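PDB 3LG0: ornithine aminotransferase from Plasmodium falciparum, which probably uses pyridoxal 5'-phosphate to transfer the delta-amino group of ornithine to 2-oxoglutarate, giving the semialdehyde of glutamate and glutamate itself. Local coordinates for residues N99-D104 with K244-H249; T118-C123 with P172-V177; E129-P134 with K225-F230; T237-T242 with G261-G266. All coordinates share one frame; numbering follows the deposited sequence.

Contact 1 of 4, residues N99-D104 with K244-H249; sequences NLFGYD and KLLCTH
Phe101, the last helical residue of helix 88-101, turns its ring toward Leu246 and Leu245 in the loop that leads to strand 257-260. The dense part of the contact is the meeting of this ring with Leu246. Both methyls and CG of Leu246 lie close to CD1 and CE1 of Phe101, approaching obliquely: CD2 of Leu246 is 3.9 Å from CE1 of Phe101, and CD1 of Leu246 is 4.0 Å from CD1 of Phe101. In Phe101, CG stands anti to the carbonyl carbon (chi1 -72°), which swings the ring off the helix end and out to the loop. The backbone carbonyl of Leu245 lies near the ring plane, its O 4.1 Å from CE1 of Phe101, while CG of Leu100 sits above one face, offset toward the rim. Phe101 is buried, packing also on Leu260, Leu275 and Leu307.

The second touch is slighter. Leu100 and Leu245 cross at about a right angle, and CD1 of Leu245 meets CD1 of Leu100 at 3.8 Å, with CG of Leu100 just behind. Both partners of this small touch are partly exposed, an exposure that Leu246 shares. Beyond the ring the helix stops: Gly102 follows with positive phi, a conformation easy for glycine, and Tyr103 bonds through its hydroxyl to the carbonyl of Pro255.

This ties the end of helix 88-101 to a loop beside the sheet that holds strand 257-260 in this PLP-dependent aminotransferase fold. With no hydrogen bond between the two segments, their association rests on shape and on the exclusion of water from leucine and phenylalanine carbon.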
# COMPACT_ATOMS: atom_id res chain seq x y z
N ASN A 99 10.29 2.33 -21.54
CA ASN A 99 11.27 1.89 -22.54
C ASN A 99 11.53 0.39 -22.45
O ASN A 99 11.45 -0.31 -23.45
CB ASN A 99 12.58 2.67 -22.43
CG ASN A 99 12.44 4.14 -22.88
OD1 ASN A 99 11.51 4.49 -23.63
ND2 ASN A 99 13.35 4.99 -22.43
N LEU A 100 11.79 -0.10 -21.25
CA LEU A 100 12.03 -1.52 -21.03
C LEU A 100 10.93 -2.43 -21.57
O LEU A 100 11.22 -3.44 -22.22
CB LEU A 100 12.24 -1.80 -19.54
CG LEU A 100 12.58 -3.25 -19.17
CD1 LEU A 100 13.81 -3.75 -19.92
CD2 LEU A 100 12.78 -3.36 -17.67
N PHE A 101 9.67 -2.08 -21.29
CA PHE A 101 8.56 -2.97 -21.60
C PHE A 101 7.86 -2.63 -22.90
O PHE A 101 7.06 -3.42 -23.41
CB PHE A 101 7.55 -3.01 -20.44
CG PHE A 101 8.05 -3.75 -19.22
CD1 PHE A 101 7.95 -5.12 -19.13
CD2 PHE A 101 8.64 -3.06 -18.17
CE1 PHE A 101 8.42 -5.80 -18.01
CE2 PHE A 101 9.11 -3.72 -17.05
CZ PHE A 101 9.00 -5.10 -16.97
N GLY A 102 8.14 -1.43 -23.41
CA GLY A 102 7.57 -1.01 -24.67
C GLY A 102 6.13 -0.55 -24.57
O GLY A 102 5.27 -0.99 -25.35
N TYR A 103 5.85 0.33 -23.62
CA TYR A 103 4.55 0.97 -23.54
C TYR A 103 4.76 2.47 -23.43
O TYR A 103 5.80 2.93 -22.94
CB TYR A 103 3.74 0.43 -22.35
CG TYR A 103 3.24 -0.97 -22.58
CD1 TYR A 103 1.97 -1.20 -23.07
CD2 TYR A 103 4.05 -2.07 -22.32
CE1 TYR A 103 1.50 -2.50 -23.30
CE2 TYR A 103 3.60 -3.38 -22.54
CZ TYR A 103 2.32 -3.58 -23.03
OH TYR A 103 1.86 -4.86 -23.27
N ASP A 104 3.77 3.23 -23.91
CA ASP A 104 3.85 4.69 -23.87
C ASP A 104 3.98 5.20 -22.43
O ASP A 104 4.81 6.05 -22.15
CB ASP A 104 2.61 5.33 -24.50
CG ASP A 104 2.51 5.08 -25.99
OD1 ASP A 104 3.55 4.89 -26.63
OD2 ASP A 104 1.40 5.07 -26.52
N LYS A 244 10.77 -15.26 -18.39
CA LYS A 244 10.76 -14.02 -19.18
C LYS A 244 10.42 -12.78 -18.35
O LYS A 244 9.88 -12.90 -17.25
CB LYS A 244 9.76 -14.13 -20.34
CG LYS A 244 10.04 -15.23 -21.35
CD LYS A 244 11.45 -15.10 -21.91
CE LYS A 244 11.78 -16.23 -22.87
NZ LYS A 244 13.22 -16.21 -23.25
N LEU A 245 10.73 -11.59 -18.87
CA LEU A 245 10.32 -10.35 -18.23
C LEU A 245 8.80 -10.27 -18.11
O LEU A 245 8.28 -9.76 -17.13
CB LEU A 245 10.84 -9.12 -18.99
CG LEU A 245 12.20 -8.56 -18.59
CD1 LEU A 245 12.46 -7.28 -19.34
CD2 LEU A 245 12.26 -8.29 -17.09
N LEU A 246 8.11 -10.78 -19.13
CA LEU A 246 6.66 -10.93 -19.10
C LEU A 246 6.32 -12.35 -19.49
O LEU A 246 6.71 -12.80 -20.55
CB LEU A 246 6.00 -9.98 -20.08
CG LEU A 246 6.12 -8.49 -19.81
CD1 LEU A 246 5.58 -7.71 -21.00
CD2 LEU A 246 5.38 -8.12 -18.53
N CYS A 247 5.57 -13.05 -18.66
CA CYS A 247 5.19 -14.42 -19.00
C CYS A 247 4.47 -14.48 -20.35
O CYS A 247 4.61 -15.46 -21.09
CB CYS A 247 4.35 -15.06 -17.88
SG CYS A 247 3.76 -16.73 -18.21
N THR A 248 3.70 -13.45 -20.68
CA THR A 248 2.97 -13.40 -21.96
C THR A 248 3.91 -13.48 -23.17
O THR A 248 3.49 -13.88 -24.25
CB THR A 248 2.10 -12.13 -22.09
OG1 THR A 248 2.78 -11.01 -21.51
CG2 THR A 248 0.78 -12.30 -21.37
N HIS A 249 5.17 -13.10 -22.97
CA HIS A 249 6.19 -13.23 -24.00
C HIS A 249 6.43 -14.70 -24.40
O HIS A 249 7.10 -14.98 -25.39
CB HIS A 249 7.49 -12.58 -23.53
CG HIS A 249 8.54 -12.46 -24.60
ND1 HIS A 249 8.62 -11.37 -25.44
CD2 HIS A 249 9.56 -13.28 -24.95
CE1 HIS A 249 9.64 -11.53 -26.27
NE2 HIS A 249 10.22 -12.68 -25.99

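Contact 2 of 4, residues T118-C123 with P172-V177; sequences TAYKLC and PNFLKV
Tyr120 and Phe174 each hold CG anti to their own carbonyl carbon, at chi1 -56° and -79°, and these rotations send the two rings toward each other from helix 112-129 and strand 174-177. The result is a T-shaped aromatic pair. Phe174 supplies the edge and Tyr120 the face: CZ of Phe174 stands 3.5 Å above the plane of the tyrosine ring, over its centre, and the two planes are inclined at 72°. The centroids are 4.8 Å apart. CZ is nearly equidistant from the tyrosine carbons, lying 3.7 Å from both CG and CD2 of Tyr120, while the neighbouring CE2 of Phe174 leans to one side, 3.8 Å from CE1 of Tyr120. An edge of C-H groups is thereby set against the face of the phenol ring, which would give the weakly favourable electrostatics expected of such a pair.

The pair bridges a helix and the sheet it packs on. Strand 174-177 is an edge strand, within this chain, of the seven-stranded mixed sheet of the large domain in this aminotransferase fold, hydrogen-bonded through its backbone to strand 139-143, and helix 112-129 packs against the same sheet. Aromatic residues suit the place because the backbones are well separated, 9.8 Å between CA of Tyr120 and CA of Phe174, and long flat groups can span that gap from both sides.

Both rings also rest on Ile140 of strand 139-143, and Phe174 reaches Val142 as well; Tyr120 packs in addition on Ile198 and Phe147. Next to the pair, Arg124 of the helix donates from NH2 to the carbonyl oxygen of Asn173.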
# COMPACT_ATOMS: atom_id res chain seq x y z
N THR A 118 -7.18 0.05 -9.66
CA THR A 118 -6.93 1.13 -10.60
C THR A 118 -7.12 0.64 -12.03
O THR A 118 -7.61 1.38 -12.88
CB THR A 118 -5.52 1.70 -10.43
OG1 THR A 118 -5.36 2.14 -9.08
CG2 THR A 118 -5.29 2.87 -11.41
N ALA A 119 -6.71 -0.59 -12.30
CA ALA A 119 -6.95 -1.19 -13.60
C ALA A 119 -8.44 -1.27 -13.92
O ALA A 119 -8.82 -0.99 -15.05
CB ALA A 119 -6.30 -2.56 -13.72
N TYR A 120 -9.27 -1.66 -12.95
CA TYR A 120 -10.72 -1.72 -13.18
C TYR A 120 -11.21 -0.35 -13.62
O TYR A 120 -11.98 -0.23 -14.57
CB TYR A 120 -11.50 -2.16 -11.93
CG TYR A 120 -11.08 -3.47 -11.35
CD1 TYR A 120 -10.48 -4.43 -12.14
CD2 TYR A 120 -11.25 -3.74 -10.00
CE1 TYR A 120 -10.08 -5.63 -11.62
CE2 TYR A 120 -10.85 -4.94 -9.46
CZ TYR A 120 -10.26 -5.89 -10.28
OH TYR A 120 -9.85 -7.11 -9.77
N LYS A 121 -10.78 0.69 -12.91
CA LYS A 121 -11.21 2.05 -13.22
C LYS A 121 -10.72 2.47 -14.59
O LYS A 121 -11.45 3.08 -15.36
CB LYS A 121 -10.72 3.03 -12.16
CG LYS A 121 -11.33 2.77 -10.78
CD LYS A 121 -10.86 3.80 -9.76
CE LYS A 121 -11.48 3.55 -8.39
NZ LYS A 121 -10.93 4.49 -7.38
N LEU A 122 -9.47 2.13 -14.89
CA LEU A 122 -8.88 2.50 -16.16
C LEU A 122 -9.68 1.85 -17.30
O LEU A 122 -10.02 2.51 -18.28
CB LEU A 122 -7.41 2.07 -16.23
CG LEU A 122 -6.67 2.27 -17.55
CD1 LEU A 122 -6.70 3.75 -17.94
CD2 LEU A 122 -5.22 1.76 -17.47
N CYS A 123 -9.97 0.56 -17.15
CA CYS A 123 -10.68 -0.21 -18.16
C CYS A 123 -12.07 0.34 -18.42
O CYS A 123 -12.47 0.49 -19.57
CB CYS A 123 -10.78 -1.67 -17.73
SG CYS A 123 -9.22 -2.55 -17.87
N PRO A 172 -20.72 -7.30 -8.96
CA PRO A 172 -21.29 -6.55 -10.08
C PRO A 172 -20.32 -6.24 -11.23
O PRO A 172 -19.17 -5.88 -11.01
CB PRO A 172 -21.76 -5.25 -9.42
CG PRO A 172 -22.13 -5.67 -8.03
CD PRO A 172 -21.13 -6.74 -7.66
N ASN A 173 -20.81 -6.39 -12.45
CA ASN A 173 -20.09 -5.98 -13.64
C ASN A 173 -18.75 -6.66 -13.78
O ASN A 173 -17.86 -6.20 -14.49
CB ASN A 173 -19.96 -4.47 -13.70
CG ASN A 173 -21.24 -3.81 -14.16
OD1 ASN A 173 -21.97 -4.37 -14.99
ND2 ASN A 173 -21.54 -2.63 -13.63
N PHE A 174 -18.63 -7.79 -13.09
CA PHE A 174 -17.56 -8.72 -13.35
C PHE A 174 -18.16 -10.02 -13.89
O PHE A 174 -18.84 -10.74 -13.17
CB PHE A 174 -16.73 -8.96 -12.09
CG PHE A 174 -15.76 -7.86 -11.80
CD1 PHE A 174 -16.06 -6.86 -10.90
CD2 PHE A 174 -14.54 -7.82 -12.45
CE1 PHE A 174 -15.16 -5.85 -10.65
CE2 PHE A 174 -13.65 -6.80 -12.21
CZ PHE A 174 -13.95 -5.83 -11.31
N LEU A 175 -17.92 -10.26 -15.17
CA LEU A 175 -18.39 -11.48 -15.81
C LEU A 175 -17.33 -12.54 -15.65
O LEU A 175 -16.16 -12.31 -15.97
CB LEU A 175 -18.65 -11.23 -17.31
CG LEU A 175 -19.64 -10.13 -17.71
CD1 LEU A 175 -19.74 -10.04 -19.23
CD2 LEU A 175 -21.02 -10.32 -17.09
N LYS A 176 -17.72 -13.70 -15.15
CA LYS A 176 -16.75 -14.76 -14.87
C LYS A 176 -16.82 -15.89 -15.88
O LYS A 176 -17.87 -16.47 -16.11
CB LYS A 176 -16.94 -15.29 -13.45
CG LYS A 176 -16.52 -14.30 -12.37
CD LYS A 176 -16.31 -14.98 -11.02
CE LYS A 176 -15.86 -13.98 -9.95
NZ LYS A 176 -15.58 -14.64 -8.65
N VAL A 177 -15.68 -16.18 -16.49
CA VAL A 177 -15.55 -17.32 -17.38
C VAL A 177 -14.48 -18.28 -16.87
O VAL A 177 -13.60 -17.90 -16.11
CB VAL A 177 -15.15 -16.87 -18.79
CG1 VAL A 177 -16.21 -15.95 -19.38
CG2 VAL A 177 -13.77 -16.20 -18.76

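Contact 3 of 4, residues E129-P134 with K225-F230; sequences EVKKIP and KYNVLF
Lys131 reaches across to the turn at Asn227 and spends its ammonium group on backbone carbonyls. NZ of Lys131 donates to O of Asn227 at 2.6 Å and to O of Tyr226 at 3.0 Å. The two bonds differ in approach: at Tyr226 the nitrogen lies in the carbonyl plane with a C=O...N angle of 156°, whereas at Asn227 it stands above the plane, 50° out of it. A third carbonyl, that of Val194, also accepts from this ammonium group, so three backbone oxygens surround it.

CG of Lys131 is anti to the backbone N (chi1 -172°) and the chain beyond is extended, which gives the length needed to span the gap. Coming from the opposite direction, the Asn227 side chain brings its amide nitrogen alongside the lysine methylenes, ND2 lying 3.5 Å from CD of Lys131.

Helix 215-226 ends here in a Schellman motif, with Asn227 at positive phi, which leaves carbonyls at its C-terminal end facing the lysine before the chain enters strand 229-233. In this helix-to-strand connection of the alpha/beta large domain, a lysine suits the end of the helix, where carbonyl oxygens gather and the helix dipole would probably favour positive charge.

Lys132, itself at positive phi, folds back so that its NZ donates to O of Glu129 at 2.7 Å, tilted from that carbonyl plane. The hydroxyl of Tyr226 is bonded to Gln190 and Glu186, and Trp126 packs on both Lys131 and Asn227.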
# COMPACT_ATOMS: atom_id res chain seq x y z
N GLU A 129 -15.25 6.33 -22.53
CA GLU A 129 -14.69 7.40 -23.35
C GLU A 129 -14.41 6.97 -24.79
O GLU A 129 -14.70 7.71 -25.73
CB GLU A 129 -13.40 7.93 -22.73
CG GLU A 129 -13.59 8.94 -21.61
CD GLU A 129 -12.32 9.75 -21.37
OE1 GLU A 129 -11.57 9.98 -22.35
OE2 GLU A 129 -12.08 10.16 -20.21
N VAL A 130 -13.81 5.80 -24.96
CA VAL A 130 -13.36 5.39 -26.28
C VAL A 130 -14.35 4.47 -26.97
O VAL A 130 -14.74 4.72 -28.10
CB VAL A 130 -11.98 4.72 -26.22
CG1 VAL A 130 -11.63 4.05 -27.55
CG2 VAL A 130 -10.92 5.75 -25.83
N LYS A 131 -14.77 3.42 -26.27
CA LYS A 131 -15.70 2.45 -26.83
C LYS A 131 -17.15 2.92 -26.72
O LYS A 131 -18.07 2.26 -27.21
CB LYS A 131 -15.50 1.09 -26.15
CG LYS A 131 -16.27 -0.04 -26.79
CD LYS A 131 -15.61 -1.37 -26.53
CE LYS A 131 -16.35 -2.49 -27.24
NZ LYS A 131 -15.84 -3.83 -26.87
N LYS A 132 -17.35 4.05 -26.06
CA LYS A 132 -18.67 4.66 -25.92
C LYS A 132 -19.72 3.76 -25.25
O LYS A 132 -20.91 3.86 -25.55
CB LYS A 132 -19.18 5.16 -27.28
CG LYS A 132 -18.46 6.42 -27.77
CD LYS A 132 -18.55 7.54 -26.74
CE LYS A 132 -17.75 8.76 -27.16
NZ LYS A 132 -16.44 8.36 -27.73
N ILE A 133 -19.28 2.92 -24.33
CA ILE A 133 -20.22 2.07 -23.60
C ILE A 133 -21.16 2.92 -22.76
O ILE A 133 -20.75 3.93 -22.20
CB ILE A 133 -19.47 1.04 -22.73
CG1 ILE A 133 -18.72 0.05 -23.62
CG2 ILE A 133 -20.43 0.30 -21.79
CD1 ILE A 133 -17.91 -0.97 -22.87
N PRO A 134 -22.45 2.53 -22.71
CA PRO A 134 -23.45 3.26 -21.91
C PRO A 134 -22.99 3.41 -20.47
O PRO A 134 -22.25 2.55 -19.98
CB PRO A 134 -24.67 2.35 -21.98
CG PRO A 134 -24.54 1.66 -23.30
CD PRO A 134 -23.06 1.44 -23.50
N LYS A 225 -10.40 -8.61 -31.88
CA LYS A 225 -11.57 -8.74 -32.73
C LYS A 225 -12.78 -8.00 -32.17
O LYS A 225 -13.42 -7.24 -32.89
CB LYS A 225 -11.92 -10.21 -32.97
CG LYS A 225 -13.27 -10.41 -33.64
CD LYS A 225 -13.64 -11.88 -33.75
CE LYS A 225 -15.04 -12.06 -34.31
NZ LYS A 225 -15.46 -13.49 -34.30
N TYR A 226 -13.10 -8.24 -30.91
CA TYR A 226 -14.27 -7.61 -30.31
C TYR A 226 -14.00 -6.22 -29.74
O TYR A 226 -14.85 -5.65 -29.05
CB TYR A 226 -14.90 -8.52 -29.26
CG TYR A 226 -15.60 -9.73 -29.85
CD1 TYR A 226 -16.97 -9.73 -30.05
CD2 TYR A 226 -14.88 -10.87 -30.21
CE1 TYR A 226 -17.62 -10.83 -30.59
CE2 TYR A 226 -15.52 -11.98 -30.76
CZ TYR A 226 -16.89 -11.95 -30.94
OH TYR A 226 -17.54 -13.04 -31.48
N ASN A 227 -12.84 -5.67 -30.05
CA ASN A 227 -12.45 -4.36 -29.53
C ASN A 227 -12.52 -4.31 -28.00
O ASN A 227 -13.30 -3.54 -27.41
CB ASN A 227 -13.32 -3.25 -30.11
CG ASN A 227 -12.83 -1.88 -29.72
OD1 ASN A 227 -11.62 -1.64 -29.65
ND2 ASN A 227 -13.77 -0.97 -29.46
N VAL A 228 -11.70 -5.14 -27.36
CA VAL A 228 -11.72 -5.27 -25.91
C VAL A 228 -10.30 -5.18 -25.38
O VAL A 228 -9.38 -5.76 -25.97
CB VAL A 228 -12.39 -6.59 -25.47
CG1 VAL A 228 -11.96 -6.98 -24.06
CG2 VAL A 228 -13.90 -6.48 -25.55
N LEU A 229 -10.11 -4.45 -24.29
CA LEU A 229 -8.80 -4.36 -23.67
C LEU A 229 -8.38 -5.75 -23.18
O LEU A 229 -9.11 -6.39 -22.44
CB LEU A 229 -8.79 -3.35 -22.52
CG LEU A 229 -8.90 -1.88 -22.93
CD1 LEU A 229 -8.82 -0.94 -21.72
CD2 LEU A 229 -7.82 -1.51 -23.93
N PHE A 230 -7.23 -6.21 -23.67
CA PHE A 230 -6.61 -7.43 -23.19
C PHE A 230 -5.61 -7.05 -22.08
O PHE A 230 -4.48 -6.60 -22.36
CB PHE A 230 -5.93 -8.16 -24.37
CG PHE A 230 -4.94 -9.23 -23.97
CD1 PHE A 230 -5.11 -9.97 -22.82
CD2 PHE A 230 -3.85 -9.51 -24.78
CE1 PHE A 230 -4.19 -10.94 -22.46
CE2 PHE A 230 -2.94 -10.49 -24.44
CZ PHE A 230 -3.10 -11.20 -23.27

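Contact 4 of 4, residues T237-T242 with G261-G266; sequences TGLGRT and GKALSG
Leu239 pushes one methyl, CD1, against the start of the short 3-10 turn at 263-265. That methyl meets backbone as much as side chain: it lies 3.4 Å from N of Leu264 and 3.8 Å from O of Gly261. Its side-chain neighbours are CB of Ala263, at 3.7 Å from CD1 of Leu239, and more distantly CG of Leu264. The small methyl of Ala263 lets the leucine settle close to the peptide.

In Leu239, CG is anti to the carbonyl carbon (chi1 -54°), which carries the branched end over to the turn. Leu239 and Gly240 form the two corners of a type I' beta turn from Gly238 to Arg241, closed by a 3.3 Å bond from N of Arg241 to O of Gly238. Both corners have positive phi, the left-handed region; at Gly240 a CB would be jammed against the preceding carbonyl. On the other side, N of Leu264 donates to O of Gly261 at 3.0 Å.

Farther out, Asn59 accepts from Arg241 and donates to O of Leu239, Gln60 donates to O of Ala263, and Leu307 and Leu310 pack on Leu239. Lys262, probably the residue that forms the Schiff base with pyridoxal phosphate, sends its chain away from Leu239 and packs on Ser291 of the second subunit. The cofactor is not attached here. Across the two segments the contact is apolar, and the Leu264 amide it touches is already satisfied by O of Gly261, so the leucine need bring no polar partner to this place next to the lysine that probably carries the cofactor.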
# COMPACT_ATOMS: atom_id res chain seq x y z
N THR A 237 3.52 -13.42 -12.20
CA THR A 237 4.13 -14.21 -13.26
C THR A 237 5.29 -13.51 -13.96
O THR A 237 6.10 -14.16 -14.63
CB THR A 237 3.12 -14.59 -14.33
OG1 THR A 237 2.66 -13.39 -14.97
CG2 THR A 237 1.95 -15.35 -13.72
N GLY A 238 5.36 -12.19 -13.82
CA GLY A 238 6.34 -11.41 -14.58
C GLY A 238 7.72 -11.38 -13.96
O GLY A 238 8.00 -12.10 -13.00
N LEU A 239 8.58 -10.54 -14.51
CA LEU A 239 9.88 -10.25 -13.92
C LEU A 239 10.75 -11.48 -13.66
O LEU A 239 11.39 -11.60 -12.60
CB LEU A 239 9.70 -9.43 -12.65
CG LEU A 239 8.88 -8.14 -12.80
CD1 LEU A 239 8.93 -7.34 -11.52
CD2 LEU A 239 9.34 -7.28 -13.96
N GLY A 240 10.80 -12.40 -14.62
CA GLY A 240 11.68 -13.55 -14.52
C GLY A 240 11.07 -14.83 -13.97
O GLY A 240 11.56 -15.91 -14.26
N ARG A 241 10.01 -14.72 -13.18
CA ARG A 241 9.43 -15.88 -12.49
C ARG A 241 9.25 -17.09 -13.41
O ARG A 241 9.57 -18.22 -13.01
CB ARG A 241 8.13 -15.51 -11.76
CG ARG A 241 7.40 -16.67 -11.07
CD ARG A 241 8.28 -17.48 -10.10
NE ARG A 241 8.91 -16.67 -9.07
CZ ARG A 241 9.84 -17.12 -8.22
NH1 ARG A 241 10.24 -18.38 -8.26
NH2 ARG A 241 10.37 -16.29 -7.33
N THR A 242 8.77 -16.88 -14.63
CA THR A 242 8.53 -17.99 -15.55
C THR A 242 9.58 -18.07 -16.65
O THR A 242 9.39 -18.78 -17.63
CB THR A 242 7.15 -17.90 -16.22
OG1 THR A 242 7.15 -16.84 -17.17
CG2 THR A 242 6.07 -17.65 -15.18
N GLY A 261 4.11 -5.92 -10.17
CA GLY A 261 4.30 -5.68 -8.74
C GLY A 261 5.38 -6.55 -8.11
O GLY A 261 6.30 -6.96 -8.80
N LYS A 262 5.26 -6.81 -6.82
CA LYS A 262 6.14 -7.76 -6.11
C LYS A 262 7.62 -7.56 -6.36
O LYS A 262 8.27 -6.80 -5.65
CB LYS A 262 5.76 -9.21 -6.41
CG LYS A 262 4.30 -9.57 -6.11
CD LYS A 262 3.93 -9.23 -4.68
CE LYS A 262 2.57 -9.81 -4.29
NZ LYS A 262 2.16 -9.41 -2.89
N ALA A 263 8.17 -8.25 -7.36
CA ALA A 263 9.60 -8.16 -7.65
C ALA A 263 10.06 -6.77 -8.13
O ALA A 263 11.26 -6.49 -8.13
CB ALA A 263 10.04 -9.26 -8.61
N LEU A 264 9.12 -5.90 -8.49
CA LEU A 264 9.48 -4.51 -8.86
C LEU A 264 10.43 -3.87 -7.88
O LEU A 264 11.14 -2.92 -8.22
CB LEU A 264 8.25 -3.63 -8.95
CG LEU A 264 7.49 -3.52 -10.28
CD1 LEU A 264 6.32 -2.57 -10.11
CD2 LEU A 264 8.41 -3.05 -11.41
N SER A 265 10.45 -4.36 -6.64
CA SER A 265 11.23 -3.73 -5.59
C SER A 265 12.26 -4.67 -4.98
O SER A 265 12.95 -4.31 -4.03
CB SER A 265 10.30 -3.27 -4.47
OG SER A 265 9.89 -4.38 -3.68
N GLY A 266 12.34 -5.89 -5.49
CA GLY A 266 13.14 -6.89 -4.82
C GLY A 266 12.83 -6.98 -3.34
O GLY A 266 13.72 -7.24 -2.52

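Contact 4 is wholly buried near the centre of the chain, contacts 1 and 3 are partly buried, and contact 2 lies at the surface. Contacts 1 and 4 share the loop between strands 229-233 and 257-260 and touch directly: Leu245 O is 2.7 Å from Leu239 N, a probable hydrogen bond, and Phe101 packs on Leu239. Contacts 2 and 3 both reach the same sheet, contact 2 at its edge strand 174-177 and contact 3 at the start of central strand 229-233, and meet where Cys123 packs on Leu229. Chemistry follows place: aliphatic and aromatic carbon in contact 1, leucine on backbone in contact 4, an aromatic pair in contact 2, and, in contact 3 alone, hydrogen bonds between the segments.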